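Local coordinates for Sts-2 protein (PDB 3D4I) that acts as an acid-dependent phosphatase through this 2H-phosphatase domain and, at full length, probably opposes CBL-mediated down-regulation of receptor tyrosine kinases, at residues Val14-Glu19 against Ile231-Met236; Ala94-Arg99 against Ile119-Gly124; Ile125-Lys130 against Val200-Ala205. All coordinates share one frame; numbering follows the deposited sequence. Where two conformers were deposited one is given.

Contact 1 (Val14-Glu19 against Ile231-Met236); sequences VIRHGE and IPSLGM. Unlike the reference sequence in segment 14-19: I15 (reference Val).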
loop_
_atom_site.group_PDB
_atom_site.type_symbol
_atom_site.label_atom_id
_atom_site.label_comp_id
_atom_site.label_asym_id
_atom_site.label_seq_id
_atom_site.Cartn_x
_atom_site.Cartn_y
_atom_site.Cartn_z
ATOM N N VAL A 14 -18.082 1.111 -10.555
ATOM C CA VAL A 14 -17.103 0.513 -11.439
ATOM C C VAL A 14 -15.764 0.886 -10.850
ATOM O O VAL A 14 -15.531 2.058 -10.542
ATOM C CB VAL A 14 -17.205 1.045 -12.874
ATOM C CG1 VAL A 14 -16.176 0.328 -13.767
ATOM C CG2 VAL A 14 -18.633 0.812 -13.433
ATOM N N ILE A 15 -14.927 -0.132 -10.675
ATOM C CA ILE A 15 -13.686 -0.045 -9.917
ATOM C C ILE A 15 -12.542 -0.648 -10.741
ATOM O O ILE A 15 -12.619 -1.821 -11.167
ATOM C CB ILE A 15 -13.816 -0.825 -8.569
ATOM C CG1 ILE A 15 -14.981 -0.255 -7.729
ATOM C CG2 ILE A 15 -12.517 -0.692 -7.712
ATOM C CD1 ILE A 15 -15.327 -1.067 -6.509
ATOM N N ARG A 16 -11.466 0.124 -10.904
ATOM C CA ARG A 16 -10.271 -0.376 -11.567
ATOM C C ARG A 16 -9.454 -1.272 -10.629
ATOM O O ARG A 16 -9.362 -1.027 -9.416
ATOM C CB ARG A 16 -9.402 0.764 -12.121
ATOM C CG ARG A 16 -8.338 0.273 -13.135
ATOM C CD ARG A 16 -7.055 1.108 -12.902
ATOM N NE ARG A 16 -5.976 0.896 -13.868
ATOM C CZ ARG A 16 -4.788 0.394 -13.557
ATOM N NH1 ARG A 16 -4.492 -0.003 -12.287
ATOM N NH2 ARG A 16 -3.886 0.281 -14.536
ATOM N N HIS A 17 -8.876 -2.321 -11.190
ATOM C CA HIS A 17 -8.054 -3.228 -10.416
ATOM C C HIS A 17 -6.875 -2.473 -9.772
ATOM O O HIS A 17 -6.490 -1.392 -10.220
ATOM C CB HIS A 17 -7.536 -4.370 -11.327
ATOM C CG HIS A 17 -6.743 -3.889 -12.511
ATOM N ND1 HIS A 17 -5.448 -3.427 -12.409
ATOM C CD2 HIS A 17 -7.069 -3.810 -13.826
ATOM C CE1 HIS A 17 -5.011 -3.083 -13.613
ATOM N NE2 HIS A 17 -5.978 -3.307 -14.489
ATOM N N GLY A 18 -6.293 -3.070 -8.746
ATOM C CA GLY A 18 -5.077 -2.543 -8.117
ATOM C C GLY A 18 -3.829 -2.668 -8.962
ATOM O O GLY A 18 -3.844 -3.210 -10.090
ATOM N N GLU A 19 -2.736 -2.152 -8.415
ATOM C CA GLU A 19 -1.466 -2.136 -9.137
ATOM C C GLU A 19 -1.094 -3.568 -9.571
ATOM O O GLU A 19 -1.153 -4.504 -8.775
ATOM C CB GLU A 19 -0.374 -1.549 -8.242
ATOM C CG GLU A 19 0.979 -1.421 -8.958
ATOM C CD GLU A 19 2.062 -0.988 -7.990
ATOM O OE1 GLU A 19 2.508 -1.847 -7.219
ATOM O OE2 GLU A 19 2.506 0.179 -8.054
ATOM N N ILE A 231 -6.834 6.890 -15.418
ATOM C CA ILE A 231 -7.491 6.312 -14.259
ATOM C C ILE A 231 -6.478 5.558 -13.354
ATOM O O ILE A 231 -5.767 4.707 -13.824
ATOM C CB ILE A 231 -8.645 5.393 -14.749
ATOM C CG1 ILE A 231 -9.570 6.195 -15.681
ATOM C CG2 ILE A 231 -9.405 4.789 -13.575
ATOM C CD1 ILE A 231 -10.693 5.390 -16.274
ATOM N N PRO A 232 -6.418 5.892 -12.054
ATOM C CA PRO A 232 -5.474 5.243 -11.122
ATOM C C PRO A 232 -5.960 3.901 -10.625
ATOM O O PRO A 232 -7.106 3.556 -10.820
ATOM C CB PRO A 232 -5.429 6.214 -9.940
ATOM C CG PRO A 232 -6.767 6.846 -9.926
ATOM C CD PRO A 232 -7.237 6.908 -11.372
ATOM N N SER A 233 -5.085 3.165 -9.948
ATOM C CA SER A 233 -5.487 1.913 -9.319
ATOM C C SER A 233 -6.605 2.175 -8.328
ATOM O O SER A 233 -6.593 3.184 -7.620
ATOM C CB SER A 233 -4.287 1.274 -8.615
ATOM O OG SER A 233 -3.357 0.858 -9.596
ATOM N N LEU A 234 -7.579 1.268 -8.300
ATOM C CA LEU A 234 -8.804 1.423 -7.520
ATOM C C LEU A 234 -9.613 2.695 -7.864
ATOM O O LEU A 234 -10.458 3.105 -7.090
ATOM C CB LEU A 234 -8.511 1.325 -5.993
ATOM C CG LEU A 234 -8.436 -0.105 -5.423
ATOM C CD1 LEU A 234 -9.798 -0.773 -5.510
ATOM C CD2 LEU A 234 -7.436 -0.935 -6.179
ATOM N N GLY A 235 -9.350 3.312 -9.027
ATOM C CA GLY A 235 -10.141 4.475 -9.462
ATOM C C GLY A 235 -11.593 4.036 -9.626
ATOM O O GLY A 235 -11.837 2.898 -10.004
ATOM N N MET A 236 -12.555 4.913 -9.306
ATOM C CA MET A 236 -13.973 4.531 -9.355
ATOM C C MET A 236 -14.880 5.519 -10.097
ATOM O O MET A 236 -14.623 6.721 -10.078
ATOM C CB MET A 236 -14.501 4.359 -7.926
ATOM C CG MET A 236 -13.782 3.317 -7.115
ATOM S SD MET A 236 -14.429 3.274 -5.444
ATOM C CE MET A 236 -13.441 1.960 -4.726
#
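L234 lays its two methyls over the backbone and side chain of the facing strand end: CD1 presses on I15 CG2 at 3.5 Å, tighter than usual van der Waals contact, and CD2 rests on G18 CA. R16-H17-G18 is the RHG signature of the histidine phosphatase superfamily, whose histidine takes up the phosphoryl group. H17 and G18 follow R16, the last residue of strand 11-16, beside the type II turn P232-G235. The turn is joined by a bond from R16 N to G235 O (2.9 Å), while L234 N is shared weakly between R16 O and H17 O.

R16 sends CG anti to its backbone N (chi1 -165°) and bends at chi2, passing CD over P232 O at 3.2 Å. Beyond it, NH1 donates to H17 O (3.2 Å) from above the carbonyl plane, and NE bonds S203 OG. An alanine here would probably leave S203 OG without this donor and open a gap over P232 O. N263 ND2 of the second subunit bonds S233 O in the turn. E19 OE2 bonds G261 N of the second subunit, and E19 OE1 bonds S68 OG and N46 ND2 in its own chain.

The H17 ring is held by a nearly straight bond in its own plane, from H17 ND1 to G18 O (2.8 Å, 176°), while H17 CE1 lies above one face of the R16 guanidinium, offset toward its rim.

Contact 2 (Ala94-Arg99 against Ile119-Gly124); sequences ASPALR and IRVEPG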
loop_
_atom_site.group_PDB
_atom_site.type_symbol
_atom_site.label_atom_id
_atom_site.label_comp_id
_atom_site.label_asym_id
_atom_site.label_seq_id
_atom_site.Cartn_x
_atom_site.Cartn_y
_atom_site.Cartn_z
ATOM N N ALA A 94 -16.710 -9.414 -11.903
ATOM C CA ALA A 94 -15.311 -9.109 -12.197
ATOM C C ALA A 94 -14.945 -9.584 -13.589
ATOM O O ALA A 94 -15.412 -10.632 -14.043
ATOM C CB ALA A 94 -14.382 -9.789 -11.160
ATOM N N SER A 95 -14.083 -8.828 -14.247
ATOM C CA SER A 95 -13.349 -9.296 -15.404
ATOM C C SER A 95 -12.572 -10.586 -15.090
ATOM O O SER A 95 -12.063 -10.754 -13.976
ATOM C CB SER A 95 -12.392 -8.193 -15.851
ATOM O OG SER A 95 -11.344 -8.717 -16.639
ATOM N N PRO A 96 -12.492 -11.517 -16.061
ATOM C CA PRO A 96 -11.769 -12.789 -15.834
ATOM C C PRO A 96 -10.232 -12.656 -15.593
ATOM O O PRO A 96 -9.582 -13.636 -15.161
ATOM C CB PRO A 96 -12.061 -13.588 -17.119
ATOM C CG PRO A 96 -12.297 -12.526 -18.185
ATOM C CD PRO A 96 -13.078 -11.452 -17.414
ATOM N N ALA A 97 -9.662 -11.478 -15.864
ATOM C CA ALA A 97 -8.248 -11.209 -15.577
ATOM C C ALA A 97 -7.940 -11.431 -14.097
ATOM O O ALA A 97 -8.718 -11.036 -13.214
ATOM C CB ALA A 97 -7.852 -9.802 -16.010
ATOM N N LEU A 98 -6.810 -12.075 -13.818
ATOM C CA LEU A 98 -6.445 -12.378 -12.439
ATOM C C LEU A 98 -6.466 -11.133 -11.569
ATOM O O LEU A 98 -7.006 -11.159 -10.478
ATOM C CB LEU A 98 -5.037 -13.010 -12.388
ATOM C CG LEU A 98 -4.487 -13.404 -11.015
ATOM C CD1 LEU A 98 -5.421 -14.365 -10.284
ATOM C CD2 LEU A 98 -3.069 -14.012 -11.185
ATOM N N ARG A 99 -5.844 -10.063 -12.055
ATOM C CA ARG A 99 -5.748 -8.795 -11.320
ATOM C C ARG A 99 -7.114 -8.264 -10.888
ATOM O O ARG A 99 -7.241 -7.714 -9.794
ATOM C CB ARG A 99 -4.951 -7.753 -12.136
ATOM C CG ARG A 99 -5.588 -7.364 -13.482
ATOM C CD ARG A 99 -4.543 -6.679 -14.314
ATOM N NE ARG A 99 -4.983 -6.240 -15.634
ATOM C CZ ARG A 99 -4.926 -6.945 -16.761
ATOM N NH1 ARG A 99 -4.524 -8.221 -16.772
ATOM N NH2 ARG A 99 -5.310 -6.366 -17.890
ATOM N N ILE A 119 -18.293 -14.070 -6.471
ATOM C CA ILE A 119 -17.802 -13.240 -7.556
ATOM C C ILE A 119 -18.319 -13.804 -8.853
ATOM O O ILE A 119 -18.073 -14.971 -9.168
ATOM C CB ILE A 119 -16.258 -13.172 -7.583
ATOM C CG1 ILE A 119 -15.717 -12.511 -6.297
ATOM C CG2 ILE A 119 -15.765 -12.449 -8.857
ATOM C CD1 ILE A 119 -14.237 -12.838 -6.003
ATOM N N ARG A 120 -19.034 -12.969 -9.605
ATOM C CA ARG A 120 -19.541 -13.360 -10.907
ATOM C C ARG A 120 -18.551 -12.962 -11.978
ATOM O O ARG A 120 -18.382 -11.773 -12.257
ATOM C CB ARG A 120 -20.895 -12.710 -11.156
ATOM C CG ARG A 120 -21.983 -13.413 -10.372
ATOM C CD ARG A 120 -23.070 -12.471 -9.937
ATOM N NE ARG A 120 -24.196 -13.220 -9.385
ATOM C CZ ARG A 120 -25.334 -12.674 -8.982
ATOM N NH1 ARG A 120 -25.503 -11.364 -9.049
ATOM N NH2 ARG A 120 -26.304 -13.449 -8.513
ATOM N N VAL A 121 -17.897 -13.956 -12.572
ATOM C CA VAL A 121 -16.884 -13.649 -13.577
ATOM C C VAL A 121 -17.569 -13.398 -14.914
ATOM O O VAL A 121 -18.280 -14.270 -15.452
ATOM C CB VAL A 121 -15.778 -14.732 -13.671
ATOM C CG1 VAL A 121 -14.748 -14.376 -14.766
ATOM C CG2 VAL A 121 -15.075 -14.895 -12.340
ATOM N N GLU A 122 -17.370 -12.185 -15.416
ATOM C CA GLU A 122 -18.007 -11.722 -16.640
ATOM C C GLU A 122 -16.959 -11.325 -17.672
ATOM O O GLU A 122 -16.445 -10.212 -17.640
ATOM C CB GLU A 122 -18.951 -10.536 -16.355
ATOM C CG GLU A 122 -19.689 -9.977 -17.615
ATOM C CD GLU A 122 -20.401 -11.069 -18.425
ATOM O OE1 GLU A 122 -21.355 -11.643 -17.888
ATOM O OE2 GLU A 122 -20.004 -11.350 -19.589
ATOM N N PRO A 123 -16.625 -12.234 -18.595
ATOM C CA PRO A 123 -15.754 -11.824 -19.703
ATOM C C PRO A 123 -16.249 -10.657 -20.543
ATOM O O PRO A 123 -15.446 -10.022 -21.207
ATOM C CB PRO A 123 -15.650 -13.096 -20.555
ATOM C CG PRO A 123 -15.823 -14.181 -19.562
ATOM C CD PRO A 123 -16.914 -13.679 -18.651
ATOM N N GLY A 124 -17.545 -10.362 -20.522
ATOM C CA GLY A 124 -18.064 -9.202 -21.247
ATOM C C GLY A 124 -17.549 -7.860 -20.724
ATOM O O GLY A 124 -17.691 -6.838 -21.403
#
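The puckered rings of P96 and P123 meet obliquely, with P96 CG 4.1 Å from P123 CG and P96 CD closing to 3.5 Å on P123 CA. P96 CB touches V121 CG1, and CD, besides P123, lies against E122 O. The flat group here, the carboxylate of E122, turns away from P96 and is gripped at both oxygens. OE2 takes G124 N (2.8 Å) on its anti lone pair and L161 N as well, whereas OE1 bonds Y157 OH and A160 N. Four partners fix the rotation of this buried carboxylate and tie the start of the 3-10 segment at P123-G124 to the loop holding Y157, A160 and L161.

The backbones themselves pair in parallel. A94 is bridged to V121 by A94 N donating to R120 O (2.9 Å) and E122 N donating to A94 O (2.9 Å). V121 CG1, anti to its backbone N (chi1 179°), is thereby set against P96 CA at 3.5 Å. A94 CB packs on I119 CG2 at 3.8 Å.

This pairing closes a beta-alpha-beta unit: strand 89-94 leads through P96 and the N-cap residue A97 into helix 98-111, and the chain returns as strand 119-121, the outermost of the sheet on this side. I119 also packs on A104 and L108 of that helix, while S95, with V200 as its backbone partner, links to the next strand, 196-201.

Contact 3 (Ile125-Lys130 against Val200-Ala205); sequences IFEWMK and VSHSSA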
loop_
_atom_site.group_PDB
_atom_site.type_symbol
_atom_site.label_atom_id
_atom_site.label_comp_id
_atom_site.label_asym_id
_atom_site.label_seq_id
_atom_site.Cartn_x
_atom_site.Cartn_y
_atom_site.Cartn_z
ATOM N N ILE A 125 -16.926 -7.863 -19.545
ATOM C CA ILE A 125 -16.273 -6.645 -19.025
ATOM C C ILE A 125 -14.746 -6.776 -18.977
ATOM O O ILE A 125 -14.079 -6.008 -18.291
ATOM C CB ILE A 125 -16.857 -6.171 -17.627
ATOM C CG1 ILE A 125 -16.568 -7.200 -16.514
ATOM C CG2 ILE A 125 -18.359 -5.827 -17.784
ATOM C CD1 ILE A 125 -17.144 -6.854 -15.084
ATOM N N PHE A 126 -14.202 -7.753 -19.721
ATOM C CA PHE A 126 -12.763 -7.844 -19.919
ATOM C C PHE A 126 -12.257 -6.623 -20.697
ATOM O O PHE A 126 -13.047 -5.879 -21.297
ATOM C CB PHE A 126 -12.407 -9.140 -20.648
ATOM C CG PHE A 126 -10.924 -9.376 -20.790
ATOM C CD1 PHE A 126 -10.124 -9.590 -19.669
ATOM C CD2 PHE A 126 -10.341 -9.412 -22.043
ATOM C CE1 PHE A 126 -8.757 -9.810 -19.798
ATOM C CE2 PHE A 126 -8.981 -9.637 -22.193
ATOM C CZ PHE A 126 -8.186 -9.853 -21.058
ATOM N N GLU A 127 -10.943 -6.410 -20.672
ATOM C CA GLU A 127 -10.303 -5.341 -21.432
ATOM C C GLU A 127 -10.600 -5.454 -22.929
ATOM O O GLU A 127 -10.852 -6.548 -23.436
ATOM C CB GLU A 127 -8.775 -5.407 -21.169
ATOM C CG GLU A 127 -7.925 -4.330 -21.833
ATOM C CD GLU A 127 -8.241 -2.947 -21.306
ATOM O OE1 GLU A 127 -9.170 -2.328 -21.838
ATOM O OE2 GLU A 127 -7.560 -2.485 -20.355
ATOM N N TRP A 128 -10.597 -4.326 -23.638
ATOM C CA TRP A 128 -10.639 -4.330 -25.104
ATOM C C TRP A 128 -9.499 -5.194 -25.634
ATOM O O TRP A 128 -8.351 -4.977 -25.252
ATOM C CB TRP A 128 -10.500 -2.891 -25.625
ATOM C CG TRP A 128 -10.598 -2.700 -27.150
ATOM C CD1 TRP A 128 -11.116 -3.563 -28.068
ATOM C CD2 TRP A 128 -10.235 -1.522 -27.873
ATOM N NE1 TRP A 128 -11.060 -3.011 -29.331
ATOM C CE2 TRP A 128 -10.532 -1.752 -29.235
ATOM C CE3 TRP A 128 -9.670 -0.289 -27.502
ATOM C CZ2 TRP A 128 -10.254 -0.807 -30.236
ATOM C CZ3 TRP A 128 -9.410 0.663 -28.512
ATOM C CH2 TRP A 128 -9.705 0.396 -29.846
ATOM N N MET A 129 -9.814 -6.157 -26.517
ATOM C CA MET A 129 -8.826 -7.161 -26.985
ATOM C C MET A 129 -7.660 -6.555 -27.740
ATOM O O MET A 129 -6.581 -7.133 -27.788
ATOM C CB MET A 129 -9.501 -8.246 -27.850
ATOM C CG MET A 129 -10.540 -9.081 -27.093
ATOM S SD MET A 129 -9.761 -10.163 -25.873
ATOM C CE MET A 129 -8.949 -11.323 -27.003
ATOM N N LYS A 130 -7.903 -5.393 -28.339
ATOM C CA LYS A 130 -6.879 -4.564 -28.961
ATOM C C LYS A 130 -5.672 -4.355 -28.047
ATOM O O LYS A 130 -4.552 -4.242 -28.535
ATOM C CB LYS A 130 -7.488 -3.196 -29.293
ATOM C CG LYS A 130 -6.544 -2.159 -29.917
ATOM C CD LYS A 130 -6.275 -2.463 -31.369
ATOM C CE LYS A 130 -7.455 -2.089 -32.249
ATOM N NZ LYS A 130 -7.175 -2.429 -33.684
ATOM N N VAL A 200 -15.773 -4.872 -11.112
ATOM C CA VAL A 200 -14.333 -4.767 -10.872
ATOM C C VAL A 200 -13.627 -5.139 -12.161
ATOM O O VAL A 200 -13.669 -6.301 -12.594
ATOM C CB VAL A 200 -13.868 -5.713 -9.751
ATOM C CG1 VAL A 200 -12.343 -5.513 -9.495
ATOM C CG2 VAL A 200 -14.684 -5.461 -8.458
ATOM N N SER A 201 -12.995 -4.153 -12.779
ATOM C CA SER A 201 -12.596 -4.289 -14.180
ATOM C C SER A 201 -11.376 -3.419 -14.453
ATOM O O SER A 201 -10.534 -3.214 -13.554
ATOM C CB SER A 201 -13.803 -3.937 -15.081
ATOM O OG SER A 201 -13.520 -4.158 -16.455
ATOM N N HIS A 202 -11.297 -2.910 -15.679
ATOM C CA HIS A 202 -10.142 -2.245 -16.255
ATOM C C HIS A 202 -10.423 -0.762 -16.370
ATOM O O HIS A 202 -11.568 -0.351 -16.231
ATOM C CB HIS A 202 -9.884 -2.831 -17.653
ATOM C CG HIS A 202 -9.705 -4.322 -17.634
ATOM N ND1 HIS A 202 -8.481 -4.923 -17.416
ATOM C CD2 HIS A 202 -10.608 -5.327 -17.720
ATOM C CE1 HIS A 202 -8.635 -6.240 -17.416
ATOM N NE2 HIS A 202 -9.920 -6.509 -17.580
ATOM N N SER A 203 -9.390 0.039 -16.616
ATOM C CA SER A 203 -9.573 1.492 -16.744
ATOM C C SER A 203 -10.626 1.798 -17.815
ATOM O O SER A 203 -11.481 2.647 -17.624
ATOM C CB SER A 203 -8.252 2.162 -17.096
ATOM O OG SER A 203 -7.377 2.135 -15.976
ATOM N N SER A 204 -10.559 1.081 -18.927
ATOM C CA SER A 204 -11.548 1.250 -20.013
ATOM C C SER A 204 -13.017 1.160 -19.565
ATOM O O SER A 204 -13.893 1.868 -20.106
ATOM C CB SER A 204 -11.296 0.202 -21.091
ATOM O OG SER A 204 -11.102 -1.059 -20.507
ATOM N N ALA A 205 -13.288 0.266 -18.616
ATOM C CA ALA A 205 -14.645 0.007 -18.166
ATOM C C ALA A 205 -15.295 1.201 -17.450
ATOM O O ALA A 205 -16.528 1.294 -17.416
ATOM C CB ALA A 205 -14.697 -1.244 -17.274
HETATM O O HOH W 1 -13.217 -3.052 -20.197
HETATM O O HOH W 2 -7.911 0.010 -19.858
HETATM O O HOH W 3 -6.119 -3.525 -18.005
#
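This is a buried, mainly polar contact between a loop and a strand end: I125-E127, in the loop that follows strand 119-121, lie against the C-terminal end of strand 196-201 and the turn after it, with E127 lying across the ring of H202. E127 CB stands 3.7 Å from the ring centroid and only 4° off its normal, a CH-pi contact over the centre of one face. At the ring's edge, near its plane, I125 O lies 3.6 Å from H202 CD2. That carbonyl is already engaged, since S201 OG donates to I125 O (2.7 Å) in the carbonyl plane. F126 approaches the same imidazole obliquely, its CD1 3.7 Å from H202 NE2.

The E127 chain bends at chi2 (65°), bringing CD to S204 and H202 CB. OE1 accepts twice: from W128 N (3.0 Å) on its anti lone pair and from S204 OG (2.7 Å), which comes from above the carboxylate plane. OE2 takes hydrogens from two waters, one of which also lies 2.8 Å from H202 ND1 as its hydrogen-bond partner; the other accepts from S204 N.

H202 is probably the second histidine of the 2H pair, as in this superfamily. Its imidazole is held at ND1 by water, at NE2 by S95 OG and over one face by E127 CB, consistent with a fixed orientation in the probable active site.

In the fold
All three contacts lie in the core, and all reach the same central sheet. Contact 1 sits on strand 11-16 and its antiparallel partner, contact 2 at the parallel edge strand, and contact 3 on strand 196-201 between them. Contacts 2 and 3 are both nested within the chain loop closed by contact 1. Contact 2 is largely backbone pairing and proline packing; contact 3 is built on side-chain hydrogen bonds and waters. Contact 1, which alone touches the second subunit, is joined across by backbone bonds with aliphatic packing, while R16 turns its polar end to S203 of contact 3. They converge at the strand ends, where H17 NE2 lies 3.3 Å from R99 NE of contact 2, and R99 NH2 packs on H202 CE1.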